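Local coordinates for 3-oxo-glucose-6-phosphate:glutamate aminotransferase (Bacillus subtilis subsp. subtilis, PDB 4K2I), which catalyses the reversible pyridoxal phosphate-dependent transamination of 3-dehydro-glucose 6-phosphate with glutamate, giving kanosamine 6-phosphate on the way to the antibiotic kanosamine, at residues D144-P149 against T192-P197; P149-S154 against V198-K203; V221-C226 against K236-T241. All coordinates share one frame; numbering follows the deposited sequence.

Contact 1: residues D144-P149 against T192-P197; sequences DEVIMP and TKFILP
Glu145 O accepts two consecutive backbone N-H groups: Lys193 N at 3.1 Å, almost straight and in the carbonyl plane, and Phe194 N at 3.3 Å in a weaker, bent bond. The forked acceptance marks a beta bulge, because Glu145 pairs with Thr192 but Val146 already pairs with Phe194, leaving Lys193 as the extra residue with a psi of -17°. Past the bulge the parallel ladder runs normally: Ile147 N donates to Phe194 O at 3.0 Å, and Leu196 N points at Ile147 O from 2.8 Å, nearly along the C=O axis.

The bulge directs Lys193 toward 144-149. A bend about its CG-CD bond (chi3 47°) lays CD and CE beside the Asp144 carboxylate and brings NZ to Asp144 OD2 at 2.9 Å, a salt bridge made on the syn side but 32° out of the carboxylate plane. Asn141 N also bonds that oxygen, and Gly139 O also bonds NZ, so each end of the salt bridge has a neutral backbone partner as well.

On one face of the sheet Val146 divides its methyls, CG1 against Leu196 CB at 3.7 Å and CG2 against Phe194 CB at 4.0 Å, with Val160 of helix 154-162 packed behind. On the other, Ile147 CD1 reaches back to Thr192 CG2 at 3.7 Å, while one water joins Glu145 OE1 to Thr192 OG1; Thr189 bonds both oxygens as well. With strand 166-169 flanking 145-148 and strand 220-224 flanking 192-195, this pair belongs to the parallel part of the seven-stranded sheet characteristic of fold type I aminotransferases.

Contact 2: residues P149-S154 against V198-K203; sequences PANSFS and VHLYGK. With PMP (4'-deoxy-4'-aminopyridoxal-5'-phosphate), chain M; EDO (1,2-ethanediol), chain P.
Asn151 and Leu200 make the nearest approach between the two loops, the amide ND2 lying 3.3 Å from the CD2 methyl. Asn151 CG sits between its own backbone N and carbonyl carbon (chi1 60°), a torsion that swings the amide toward 198-203. The rest of the tight part gathers round Val198: its CG2 rests on Pro149 CG at 3.8 Å, an apolar contact, and its CG1 lies 3.9 Å from Ser152 OG. That hydroxyl is bonded to Thr156 OG1 in helix 154-162. The C2A methyl of the bound 4'-deoxy-4'-aminopyridoxal-5'-phosphate approaches both, 3.7 Å from Ser152 OG and 4.1 Å from Val198 CG1, so both loops border this methyl of the cofactor.

Contact becomes sparser away from Val198. Near Leu200, a molecule of 1,2-ethanediol, probably from the crystallisation liquor, spans the loops: its O2 receives Asn151 ND2 at 3.1 Å, in a bent bond, and donates to Tyr201 OH at 2.7 Å. Both protein groups have protein partners too, Phe177 O for Asn151 and Tyr380 O for Tyr201. The Tyr201 ring is braced from within its own loop by Leu200 CG, which lies over the centre of one face. Phe153, a substrate-binding residue, turns from 198-203 to the cofactor instead, with CD2 3.7 Å from N4A, and His277 of the second subunit meets its ring edge-to-face.

No direct hydrogen bond links the two loops. Their cohesion across the contact therefore rests on van der Waals packing; the polar bridge through the diol probably belongs to the crystal and not to the enzyme itself. The Phe153 ring, meanwhile, lies beside the amino group that transamination transfers.

Contact 3: residues V221-C226 against K236-T241; sequences VIEDAC and KYADIT. With PMP (4'-deoxy-4'-aminopyridoxal-5'-phosphate), chain M.
Asp239 accepts from the Val221 backbone with its side chain: OD2 takes Val221 N at 2.7 Å along an almost straight N-H, using the lone pair anti to the other carboxylate oxygen. A carboxylate thus stands where a backbone carbonyl would ordinarily continue a parallel ladder. Asp239 CG lies anti to its own carbonyl carbon (chi1 -58°), which carries the group back alongside Val221, and Arg211 of helix 207-217 forms a salt bridge to the same OD2, so one oxygen is gripped by two donors. Val221 O in turn receives Ile240 N at 3.2 Å in the carbonyl plane, and a weak bond from Asp239 N.

From here the pairing is regular parallel sheet, Glu223 N donating to Ile240 O at 2.9 Å. Ile222 and Ile240 lie side by side on one face, CD1 of the first 3.8 Å from CG2 of the second. On the other face Thr241 OG1 donates to Glu223 OE1 at 2.6 Å, again on an anti lone pair. OE2 of this buried glutamate is bonded to His199 NE2, so each of its oxygens has a polar partner. Strands 220-224 and 240-244 are neighbours in the large sheet of a fold type I aminotransferase, whose cofactor lies beyond the C-terminal end of the first.

There the bridges between the segments end, although Ala225 CB still packs on the Thr241 methyl. Asp224 OD2 comes to 2.7 Å from the pyridine N1 of 4'-deoxy-4'-aminopyridoxal-5'-phosphate, as the aspartate of this fold does, and Thr156 OG1 is bonded to that oxygen. The other, OD1, closes an Asx turn by accepting Cys226 N at 3.0 Å, which, with the bond to Thr156, probably limits the carboxylate's rotation; Cys226 CB lies 3.7 Å from N1.

Contacts 1 and 3 lie in the same seven-stranded sheet, their centres about 12 Å apart, and are joined because strands 192-195 and 220-224 are neighbours; Ile195 O and Pro197 O probably accept from Ile222 N and Asp224 N. Contact 2 continues contact 1 past the C-terminal ends of its strands, sharing Pro149, with centres about 14 Å apart and their segments alternating along the chain. Contact 3 follows both in sequence and lies about 13 Å from contact 2, the two being tied by His199, which meets Glu223 and Asp224. Strand pairing thus carries the loops of contact 2 and the end of 221-226 to one cofactor, which both touch.

Contact 1: residues D144-P149 against T192-P197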
loop_
_atom_site.group_PDB
_atom_site.type_symbol
_atom_site.label_atom_id
_atom_site.label_comp_id
_atom_site.label_asym_id
_atom_site.label_seq_id
_atom_site.Cartn_x
_atom_site.Cartn_y
_atom_site.Cartn_z
ATOM N N ASP B 144 14.339 -14.746 16.530
ATOM C CA ASP B 144 13.370 -14.640 17.630
ATOM C C ASP B 144 12.133 -15.482 17.340
ATOM O O ASP B 144 11.598 -15.447 16.228
ATOM C CB ASP B 144 12.891 -13.201 17.831
ATOM C CG ASP B 144 13.917 -12.322 18.493
ATOM O OD1 ASP B 144 14.990 -12.829 18.892
ATOM O OD2 ASP B 144 13.633 -11.113 18.619
ATOM N N GLU B 145 11.666 -16.215 18.347
ATOM C CA GLU B 145 10.477 -17.043 18.189
ATOM C C GLU B 145 9.171 -16.311 18.565
ATOM O O GLU B 145 9.104 -15.554 19.542
ATOM C CB GLU B 145 10.637 -18.374 18.948
ATOM C CG GLU B 145 11.709 -19.286 18.332
ATOM C CD GLU B 145 12.025 -20.538 19.157
ATOM O OE1 GLU B 145 11.439 -20.737 20.244
ATOM O OE2 GLU B 145 12.878 -21.331 18.706
ATOM N N VAL B 146 8.149 -16.547 17.755
ATOM C CA VAL B 146 6.828 -15.961 17.931
ATOM C C VAL B 146 5.807 -17.076 18.020
ATOM O O VAL B 146 5.596 -17.806 17.049
ATOM C CB VAL B 146 6.459 -15.116 16.710
ATOM C CG1 VAL B 146 5.018 -14.584 16.827
ATOM C CG2 VAL B 146 7.461 -13.996 16.533
ATOM N N ILE B 147 5.180 -17.219 19.179
ATOM C CA ILE B 147 4.178 -18.253 19.374
ATOM C C ILE B 147 2.839 -17.790 18.780
ATOM O O ILE B 147 2.391 -16.677 19.039
ATOM C CB ILE B 147 4.032 -18.619 20.893
ATOM C CG1 ILE B 147 5.251 -19.428 21.362
ATOM C CG2 ILE B 147 2.767 -19.422 21.131
ATOM C CD1 ILE B 147 5.364 -19.622 22.890
ATOM N N MET B 148 2.209 -18.642 17.982
ATOM C CA MET B 148 1.010 -18.252 17.236
ATOM C C MET B 148 0.206 -19.496 16.826
ATOM O O MET B 148 0.717 -20.610 16.908
ATOM C CB MET B 148 1.412 -17.424 16.000
ATOM C CG MET B 148 2.350 -18.139 15.030
ATOM S SD MET B 148 2.834 -17.132 13.610
ATOM C CE MET B 148 1.283 -16.984 12.734
ATOM N N PRO B 149 -1.062 -19.317 16.401
ATOM C CA PRO B 149 -1.800 -20.478 15.906
ATOM C C PRO B 149 -1.466 -20.761 14.428
ATOM O O PRO B 149 -0.879 -19.910 13.742
ATOM C CB PRO B 149 -3.255 -20.038 16.045
ATOM C CG PRO B 149 -3.202 -18.569 15.766
ATOM C CD PRO B 149 -1.881 -18.089 16.353
ATOM N N THR B 192 12.002 -17.557 22.759
ATOM C CA THR B 192 10.664 -16.984 22.654
ATOM C C THR B 192 10.695 -15.532 23.101
ATOM O O THR B 192 11.231 -15.211 24.158
ATOM C CB THR B 192 9.657 -17.733 23.528
ATOM O OG1 THR B 192 9.801 -19.140 23.320
ATOM C CG2 THR B 192 8.224 -17.313 23.178
ATOM N N LYS B 193 10.151 -14.647 22.280
ATOM C CA LYS B 193 10.043 -13.254 22.674
ATOM C C LYS B 193 8.623 -12.713 22.512
ATOM O O LYS B 193 8.283 -11.686 23.076
ATOM C CB LYS B 193 11.061 -12.403 21.905
ATOM C CG LYS B 193 12.477 -12.521 22.462
ATOM C CD LYS B 193 13.445 -11.577 21.760
ATOM C CE LYS B 193 12.884 -10.153 21.625
ATOM N NZ LYS B 193 13.803 -9.294 20.815
ATOM N N PHE B 194 7.791 -13.412 21.748
ATOM C CA PHE B 194 6.470 -12.885 21.410
ATOM C C PHE B 194 5.370 -13.921 21.497
ATOM O O PHE B 194 5.585 -15.114 21.282
ATOM C CB PHE B 194 6.464 -12.301 19.987
ATOM C CG PHE B 194 7.430 -11.175 19.785
ATOM C CD1 PHE B 194 7.019 -9.862 19.926
ATOM C CD2 PHE B 194 8.749 -11.428 19.446
ATOM C CE1 PHE B 194 7.913 -8.822 19.741
ATOM C CE2 PHE B 194 9.644 -10.392 19.254
ATOM C CZ PHE B 194 9.229 -9.088 19.404
ATOM N N ILE B 195 4.176 -13.449 21.803
ATOM C CA ILE B 195 2.983 -14.244 21.588
ATOM C C ILE B 195 2.125 -13.432 20.641
ATOM O O ILE B 195 1.930 -12.232 20.843
ATOM C CB ILE B 195 2.202 -14.479 22.879
ATOM C CG1 ILE B 195 3.099 -15.125 23.943
ATOM C CG2 ILE B 195 0.983 -15.344 22.589
ATOM C CD1 ILE B 195 2.458 -15.165 25.328
ATOM N N LEU B 196 1.629 -14.079 19.599
ATOM C CA LEU B 196 0.839 -13.383 18.594
ATOM C C LEU B 196 -0.499 -14.099 18.428
ATOM O O LEU B 196 -0.652 -14.956 17.569
ATOM C CB LEU B 196 1.632 -13.301 17.287
ATOM C CG LEU B 196 1.007 -12.965 15.929
ATOM C CD1 LEU B 196 0.021 -11.841 16.043
ATOM C CD2 LEU B 196 2.090 -12.631 14.903
ATOM N N PRO B 197 -1.465 -13.772 19.291
ATOM C CA PRO B 197 -2.795 -14.375 19.189
ATOM C C PRO B 197 -3.600 -13.740 18.065
ATOM O O PRO B 197 -3.418 -12.569 17.751
ATOM C CB PRO B 197 -3.440 -14.032 20.543
ATOM C CG PRO B 197 -2.788 -12.772 20.940
ATOM C CD PRO B 197 -1.357 -12.864 20.444
HETATM O O HOH W 1 8.855 -20.636 21.405
#

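Contact 2: residues P149-S154 against V198-K203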
loop_
_atom_site.group_PDB
_atom_site.type_symbol
_atom_site.label_atom_id
_atom_site.label_comp_id
_atom_site.label_asym_id
_atom_site.label_seq_id
_atom_site.Cartn_x
_atom_site.Cartn_y
_atom_site.Cartn_z
ATOM N N PRO B 149 -1.062 -19.317 16.401
ATOM C CA PRO B 149 -1.800 -20.478 15.906
ATOM C C PRO B 149 -1.466 -20.761 14.428
ATOM O O PRO B 149 -0.879 -19.910 13.742
ATOM C CB PRO B 149 -3.255 -20.038 16.045
ATOM C CG PRO B 149 -3.202 -18.569 15.766
ATOM C CD PRO B 149 -1.881 -18.089 16.353
ATOM N N ALA B 150 -1.833 -21.943 13.941
ATOM C CA ALA B 150 -1.523 -22.311 12.560
ATOM C C ALA B 150 -2.729 -22.202 11.622
ATOM O O ALA B 150 -2.625 -22.503 10.426
ATOM C CB ALA B 150 -0.903 -23.734 12.499
ATOM N N ASN B 151 -3.866 -21.758 12.154
ATOM C CA ASN B 151 -5.096 -21.690 11.357
ATOM C C ASN B 151 -5.491 -20.302 10.853
ATOM O O ASN B 151 -6.605 -20.121 10.373
ATOM C CB ASN B 151 -6.277 -22.280 12.134
ATOM C CG ASN B 151 -6.552 -21.536 13.434
ATOM O OD1 ASN B 151 -5.717 -20.763 13.909
ATOM N ND2 ASN B 151 -7.721 -21.771 14.016
ATOM N N SER B 152 -4.599 -19.322 10.969
ATOM C CA SER B 152 -4.922 -17.967 10.527
ATOM C C SER B 152 -4.729 -17.812 9.018
ATOM O O SER B 152 -4.183 -18.697 8.364
ATOM C CB SER B 152 -4.030 -16.946 11.236
ATOM O OG SER B 152 -4.355 -15.633 10.818
ATOM N N PHE B 153 -5.160 -16.680 8.472
ATOM C CA PHE B 153 -4.812 -16.339 7.098
ATOM C C PHE B 153 -3.288 -16.222 7.005
ATOM O O PHE B 153 -2.625 -15.874 7.993
ATOM C CB PHE B 153 -5.498 -15.038 6.680
ATOM C CG PHE B 153 -5.176 -14.598 5.276
ATOM C CD1 PHE B 153 -5.520 -15.384 4.189
ATOM C CD2 PHE B 153 -4.565 -13.377 5.048
ATOM C CE1 PHE B 153 -5.231 -14.972 2.888
ATOM C CE2 PHE B 153 -4.283 -12.956 3.761
ATOM C CZ PHE B 153 -4.616 -13.759 2.674
ATOM N N SER B 154 -2.730 -16.515 5.832
ATOM C CA SER B 154 -1.271 -16.652 5.686
ATOM C C SER B 154 -0.506 -15.369 5.988
ATOM O O SER B 154 0.708 -15.404 6.189
ATOM C CB SER B 154 -0.900 -17.120 4.272
ATOM O OG SER B 154 -1.358 -18.435 4.052
ATOM N N VAL B 198 -4.513 -14.514 17.494
ATOM C CA VAL B 198 -5.352 -14.038 16.407
ATOM C C VAL B 198 -6.803 -14.135 16.830
ATOM O O VAL B 198 -7.242 -15.185 17.281
ATOM C CB VAL B 198 -5.181 -14.921 15.158
ATOM C CG1 VAL B 198 -6.109 -14.432 14.037
ATOM C CG2 VAL B 198 -3.722 -14.930 14.725
ATOM N N HIS B 199 -7.551 -13.049 16.669
ATOM C CA HIS B 199 -8.974 -13.083 16.976
ATOM C C HIS B 199 -9.710 -13.532 15.727
ATOM O O HIS B 199 -10.272 -12.723 14.986
ATOM C CB HIS B 199 -9.453 -11.726 17.493
ATOM C CG HIS B 199 -8.613 -11.202 18.616
ATOM N ND1 HIS B 199 -8.144 -12.013 19.629
ATOM C CD2 HIS B 199 -8.120 -9.966 18.862
ATOM C CE1 HIS B 199 -7.409 -11.298 20.460
ATOM N NE2 HIS B 199 -7.382 -10.052 20.021
ATOM N N LEU B 200 -9.676 -14.842 15.509
ATOM C CA LEU B 200 -10.094 -15.451 14.259
ATOM C C LEU B 200 -11.598 -15.396 14.094
ATOM O O LEU B 200 -12.342 -15.692 15.030
ATOM C CB LEU B 200 -9.604 -16.898 14.192
ATOM C CG LEU B 200 -9.584 -17.531 12.795
ATOM C CD1 LEU B 200 -8.757 -16.654 11.859
ATOM C CD2 LEU B 200 -9.011 -18.949 12.849
ATOM N N TYR B 201 -12.023 -14.985 12.900
ATOM C CA TYR B 201 -13.442 -14.880 12.527
ATOM C C TYR B 201 -14.188 -13.777 13.305
ATOM O O TYR B 201 -15.412 -13.658 13.207
ATOM C CB TYR B 201 -14.162 -16.228 12.688
ATOM C CG TYR B 201 -13.422 -17.446 12.126
ATOM C CD1 TYR B 201 -12.722 -17.382 10.919
ATOM C CD2 TYR B 201 -13.436 -18.662 12.807
ATOM C CE1 TYR B 201 -12.045 -18.504 10.408
ATOM C CE2 TYR B 201 -12.771 -19.784 12.299
ATOM C CZ TYR B 201 -12.087 -19.691 11.100
ATOM O OH TYR B 201 -11.433 -20.792 10.621
ATOM N N GLY B 202 -13.450 -12.978 14.075
ATOM C CA GLY B 202 -14.063 -11.943 14.894
ATOM C C GLY B 202 -14.205 -12.325 16.362
ATOM O O GLY B 202 -14.674 -11.528 17.175
ATOM N N LYS B 203 -13.791 -13.539 16.710
ATOM C CA LYS B 203 -13.875 -14.025 18.090
ATOM C C LYS B 203 -12.657 -13.591 18.915
ATOM O O LYS B 203 -11.527 -13.829 18.523
ATOM C CB LYS B 203 -13.973 -15.553 18.095
ATOM C CG LYS B 203 -13.949 -16.203 19.479
ATOM C CD LYS B 203 -15.299 -16.127 20.164
ATOM C CE LYS B 203 -15.271 -16.812 21.527
ATOM N NZ LYS B 203 -16.543 -16.629 22.292
HETATM N N1 PMP M . -4.662 -11.216 9.627
HETATM C C2 PMP M . -5.902 -11.753 9.363
HETATM C C2A PMP M . -6.504 -12.694 10.381
HETATM C C3 PMP M . -6.547 -11.401 8.159
HETATM O O3 PMP M . -7.777 -11.889 7.818
HETATM C C4 PMP M . -5.941 -10.536 7.259
HETATM C C4A PMP M . -6.675 -10.181 5.950
HETATM N N4A PMP M . -7.573 -11.240 5.463
HETATM C C5 PMP M . -4.673 -10.015 7.568
HETATM C C6 PMP M . -4.053 -10.366 8.749
HETATM C C5A PMP M . -3.946 -9.073 6.648
HETATM O O4P PMP M . -4.643 -7.865 6.519
HETATM P P PMP M . -4.438 -6.957 5.210
HETATM O O1P PMP M . -2.972 -6.957 4.853
HETATM O O2P PMP M . -4.987 -5.551 5.469
HETATM O O3P PMP M . -5.167 -7.655 4.044
HETATM C C1 EDO P . -10.001 -23.963 9.954
HETATM O O1 EDO P . -8.578 -23.899 9.842
HETATM C C2 EDO P . -10.407 -23.792 11.414
HETATM O O2 EDO P . -9.861 -22.552 11.884
#

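Contact 3: residues V221-C226 against K236-T241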
loop_
_atom_site.group_PDB
_atom_site.type_symbol
_atom_site.label_atom_id
_atom_site.label_comp_id
_atom_site.label_asym_id
_atom_site.label_seq_id
_atom_site.Cartn_x
_atom_site.Cartn_y
_atom_site.Cartn_z
ATOM N N VAL B 221 3.350 -8.978 23.780
ATOM C CA VAL B 221 2.118 -9.431 23.145
ATOM C C VAL B 221 1.663 -8.489 22.018
ATOM O O VAL B 221 1.376 -7.309 22.239
ATOM C CB VAL B 221 0.986 -9.630 24.177
ATOM C CG1 VAL B 221 -0.269 -10.104 23.499
ATOM C CG2 VAL B 221 1.411 -10.630 25.253
ATOM N N ILE B 222 1.619 -9.014 20.802
ATOM C CA ILE B 222 1.071 -8.262 19.682
ATOM C C ILE B 222 -0.088 -9.068 19.129
ATOM O O ILE B 222 0.068 -10.240 18.797
ATOM C CB ILE B 222 2.140 -7.996 18.608
ATOM C CG1 ILE B 222 1.506 -7.420 17.344
ATOM C CG2 ILE B 222 2.937 -9.284 18.302
ATOM C CD1 ILE B 222 2.514 -6.792 16.373
ATOM N N GLU B 223 -1.269 -8.470 19.079
ATOM C CA GLU B 223 -2.439 -9.231 18.667
ATOM C C GLU B 223 -2.851 -8.920 17.241
ATOM O O GLU B 223 -2.803 -7.766 16.788
ATOM C CB GLU B 223 -3.612 -9.014 19.621
ATOM C CG GLU B 223 -4.084 -7.588 19.671
ATOM C CD GLU B 223 -5.156 -7.363 20.711
ATOM O OE1 GLU B 223 -5.385 -6.181 21.030
ATOM O OE2 GLU B 223 -5.780 -8.349 21.187
ATOM N N ASP B 224 -3.224 -9.971 16.524
ATOM C CA ASP B 224 -3.752 -9.826 15.183
ATOM C C ASP B 224 -5.261 -9.704 15.320
ATOM O O ASP B 224 -5.972 -10.711 15.409
ATOM C CB ASP B 224 -3.370 -11.038 14.318
ATOM C CG ASP B 224 -3.903 -10.942 12.895
ATOM O OD1 ASP B 224 -4.744 -10.060 12.617
ATOM O OD2 ASP B 224 -3.487 -11.761 12.048
ATOM N N ALA B 225 -5.744 -8.465 15.339
ATOM C CA ALA B 225 -7.176 -8.192 15.426
ATOM C C ALA B 225 -7.694 -7.714 14.078
ATOM O O ALA B 225 -8.664 -6.955 14.003
ATOM C CB ALA B 225 -7.443 -7.137 16.490
ATOM N N CYS B 226 -7.049 -8.154 13.002
ATOM C CA CYS B 226 -7.444 -7.700 11.678
ATOM C C CYS B 226 -8.907 -8.001 11.332
ATOM O O CYS B 226 -9.510 -7.281 10.540
ATOM C CB CYS B 226 -6.472 -8.201 10.611
ATOM S SG CYS B 226 -4.847 -7.393 10.803
ATOM N N LYS B 236 -6.792 -4.287 25.535
ATOM C CA LYS B 236 -6.609 -4.098 26.977
ATOM C C LYS B 236 -5.317 -4.738 27.479
ATOM O O LYS B 236 -4.551 -4.097 28.194
ATOM C CB LYS B 236 -7.799 -4.643 27.769
ATOM C CG LYS B 236 -7.657 -4.493 29.293
ATOM C CD LYS B 236 -8.949 -4.901 29.990
ATOM C CE LYS B 236 -8.871 -4.713 31.494
ATOM N NZ LYS B 236 -10.142 -5.145 32.138
ATOM N N TYR B 237 -5.068 -5.982 27.075
ATOM C CA TYR B 237 -3.904 -6.729 27.550
ATOM C C TYR B 237 -2.747 -6.871 26.540
ATOM O O TYR B 237 -1.781 -7.591 26.799
ATOM C CB TYR B 237 -4.333 -8.118 28.028
ATOM C CG TYR B 237 -5.328 -8.099 29.173
ATOM C CD1 TYR B 237 -4.952 -7.661 30.439
ATOM C CD2 TYR B 237 -6.633 -8.536 28.993
ATOM C CE1 TYR B 237 -5.855 -7.647 31.492
ATOM C CE2 TYR B 237 -7.543 -8.530 30.038
ATOM C CZ TYR B 237 -7.150 -8.087 31.284
ATOM O OH TYR B 237 -8.053 -8.081 32.322
ATOM N N ALA B 238 -2.826 -6.183 25.408
ATOM C CA ALA B 238 -1.777 -6.279 24.392
ATOM C C ALA B 238 -0.820 -5.084 24.373
ATOM O O ALA B 238 -1.229 -3.941 24.628
ATOM C CB ALA B 238 -2.409 -6.463 23.005
ATOM N N ASP B 239 0.452 -5.340 24.059
ATOM C CA ASP B 239 1.387 -4.240 23.841
ATOM C C ASP B 239 1.074 -3.526 22.524
ATOM O O ASP B 239 1.100 -2.307 22.455
ATOM C CB ASP B 239 2.828 -4.730 23.851
ATOM C CG ASP B 239 3.187 -5.417 25.139
ATOM O OD1 ASP B 239 3.335 -4.710 26.161
ATOM O OD2 ASP B 239 3.307 -6.659 25.138
ATOM N N ILE B 240 0.773 -4.297 21.486
ATOM C CA ILE B 240 0.375 -3.738 20.200
ATOM C C ILE B 240 -0.882 -4.417 19.665
ATOM O O ILE B 240 -0.999 -5.640 19.699
ATOM C CB ILE B 240 1.506 -3.858 19.152
ATOM C CG1 ILE B 240 2.631 -2.878 19.481
ATOM C CG2 ILE B 240 0.978 -3.598 17.731
ATOM C CD1 ILE B 240 3.556 -2.636 18.343
ATOM N N THR B 241 -1.824 -3.613 19.178
ATOM C CA THR B 241 -2.978 -4.129 18.452
ATOM C C THR B 241 -2.863 -3.798 16.959
ATOM O O THR B 241 -2.534 -2.670 16.597
ATOM C CB THR B 241 -4.282 -3.527 18.985
ATOM O OG1 THR B 241 -4.416 -3.816 20.386
ATOM C CG2 THR B 241 -5.490 -4.088 18.210
HETATM N N1 PMP M . -4.662 -11.216 9.627
HETATM C C2 PMP M . -5.902 -11.753 9.363
HETATM C C2A PMP M . -6.504 -12.694 10.381
HETATM C C3 PMP M . -6.547 -11.401 8.159
HETATM O O3 PMP M . -7.777 -11.889 7.818
HETATM C C4 PMP M . -5.941 -10.536 7.259
HETATM C C4A PMP M . -6.675 -10.181 5.950
HETATM N N4A PMP M . -7.573 -11.240 5.463
HETATM C C5 PMP M . -4.673 -10.015 7.568
HETATM C C6 PMP M . -4.053 -10.366 8.749
HETATM C C5A PMP M . -3.946 -9.073 6.648
HETATM O O4P PMP M . -4.643 -7.865 6.519
HETATM P P PMP M . -4.438 -6.957 5.210
HETATM O O1P PMP M . -2.972 -6.957 4.853
HETATM O O2P PMP M . -4.987 -5.551 5.469
HETATM O O3P PMP M . -5.167 -7.655 4.044
#